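Local coordinates for F5/8 type C domain protein (Clostridium perfringens, PDB 7JRM) that probably binds mucin carbohydrate through a calcium-containing module, as part of a larger O-glycopeptidase that acts on mucins, at residues 339-343 with 363-367. Residues are numbered along the deposited sequence; the frame is centred on the assembly and turned at random.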
loop_
_atom_site.group_PDB
_atom_site.type_symbol
_atom_site.label_atom_id
_atom_site.label_comp_id
_atom_site.label_asym_id
_atom_site.label_seq_id
_atom_site.Cartn_x
_atom_site.Cartn_y
_atom_site.Cartn_z
ATOM N N LEU A 339 -23.892 32.492 2.205
ATOM C CA LEU A 339 -23.693 31.125 2.665
ATOM C C LEU A 339 -22.467 30.972 3.554
ATOM O O LEU A 339 -22.098 29.839 3.884
ATOM C CB LEU A 339 -23.578 30.177 1.467
ATOM C CG LEU A 339 -24.839 29.976 0.626
ATOM C CD1 LEU A 339 -24.554 29.048 -0.543
ATOM C CD2 LEU A 339 -25.970 29.433 1.480
ATOM N N THR A 340 -21.832 32.076 3.945
ATOM C CA THR A 340 -20.620 32.009 4.753
ATOM C C THR A 340 -20.889 31.282 6.065
ATOM O O THR A 340 -21.845 31.595 6.781
ATOM C CB THR A 340 -20.089 33.416 5.028
ATOM O OG1 THR A 340 -19.776 34.059 3.786
ATOM C CG2 THR A 340 -18.834 33.356 5.888
ATOM N N GLY A 341 -20.039 30.300 6.372
ATOM C CA GLY A 341 -20.190 29.443 7.527
ATOM C C GLY A 341 -20.562 28.016 7.174
ATOM O O GLY A 341 -20.190 27.089 7.903
ATOM N N LEU A 342 -21.277 27.823 6.063
ATOM C CA LEU A 342 -21.688 26.489 5.640
ATOM C C LEU A 342 -20.525 25.633 5.159
ATOM O O LEU A 342 -20.717 24.435 4.927
ATOM C CB LEU A 342 -22.742 26.592 4.537
ATOM C CG LEU A 342 -24.197 26.576 5.010
ATOM C CD1 LEU A 342 -25.149 26.535 3.826
ATOM C CD2 LEU A 342 -24.436 25.400 5.943
ATOM N N GLU A 343 -19.331 26.210 5.003
ATOM C CA GLU A 343 -18.156 25.424 4.652
ATOM C C GLU A 343 -17.696 24.519 5.787
ATOM O O GLU A 343 -16.785 23.710 5.579
ATOM C CB GLU A 343 -17.012 26.347 4.227
ATOM C CG GLU A 343 -16.458 27.221 5.345
ATOM C CD GLU A 343 -17.288 28.470 5.580
ATOM O OE1 GLU A 343 -18.189 28.750 4.762
ATOM O OE2 GLU A 343 -17.036 29.174 6.579
ATOM N N PRO A 363 -18.938 28.948 -1.009
ATOM C CA PRO A 363 -18.768 28.337 0.321
ATOM C C PRO A 363 -19.084 26.850 0.368
ATOM O O PRO A 363 -18.641 26.172 1.304
ATOM C CB PRO A 363 -19.736 29.140 1.199
ATOM C CG PRO A 363 -19.764 30.476 0.563
ATOM C CD PRO A 363 -19.693 30.213 -0.918
ATOM N N LEU A 364 -19.830 26.320 -0.601
ATOM C CA LEU A 364 -20.148 24.898 -0.656
ATOM C C LEU A 364 -19.205 24.120 -1.565
ATOM O O LEU A 364 -19.480 22.956 -1.873
ATOM C CB LEU A 364 -21.592 24.696 -1.120
ATOM C CG LEU A 364 -22.644 25.700 -0.650
ATOM C CD1 LEU A 364 -23.918 25.550 -1.470
ATOM C CD2 LEU A 364 -22.933 25.525 0.831
ATOM N N SER A 365 -18.097 24.730 -1.992
ATOM C CA SER A 365 -17.245 24.107 -3.001
ATOM C C SER A 365 -16.578 22.841 -2.475
ATOM O O SER A 365 -16.439 21.858 -3.210
ATOM C CB SER A 365 -16.192 25.103 -3.484
ATOM O OG SER A 365 -15.280 25.424 -2.448
ATOM N N LYS A 366 -16.157 22.844 -1.212
ATOM C CA LYS A 366 -15.410 21.731 -0.642
ATOM C C LYS A 366 -16.293 20.743 0.112
ATOM O O LYS A 366 -15.768 19.889 0.833
ATOM C CB LYS A 366 -14.306 22.254 0.279
ATOM C CG LYS A 366 -13.252 23.090 -0.428
ATOM C CD LYS A 366 -12.422 23.885 0.567
ATOM N N LEU A 367 -17.612 20.837 -0.035
ATOM C CA LEU A 367 -18.521 19.873 0.580
ATOM C C LEU A 367 -18.559 18.621 -0.287
ATOM O O LEU A 367 -19.143 18.628 -1.376
ATOM C CB LEU A 367 -19.911 20.477 0.750
ATOM C CG LEU A 367 -19.988 21.809 1.499
ATOM C CD1 LEU A 367 -21.434 22.247 1.674
ATOM C CD2 LEU A 367 -19.286 21.717 2.845
#
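Leu339, Leu342 and Leu364 join two successive loops of what is probably a leucine-rich-repeat-like segment, the sequence around them carrying the recurrent L-x-x-L pattern. Leucine methyls and the ring of Pro363, the residue most covered here, share the apolar contact. Leu339 and Leu364 meet at about a right angle, CD1 to CD1 at 3.7 Å, whereas Leu342 runs alongside Leu364 in the same direction, its CD1 3.9 Å from Leu364 CD2. Leu351, on strand 350-352, which lies between the two loops in sequence, touches both Leu342 and Leu364.

Pro363 packs its ring against 339-343: CG lies 3.9 Å from Leu339 CB, and CB is 3.6 Å from Leu339 O. That same carbonyl accepts the backbone N-H of Leu342, closing the type II turn. Leu367 contributes CD2, 3.7 Å from Leu342 O.

Glu343, just past that turn, reaches back to it: bent at chi2, it lets OE1 accept the N-H of Gly341 on its syn side at 2.9 Å, 26° out of plane, in a moderately bent bond (144°). Its CB also rests 3.4 Å from Pro363 O.

Two internal hydrogen bonds thus brace 339-343, one weak backbone bond spans the type I turn Leu364-Leu367, and the join between these segments rests on apolar and van der Waals contact.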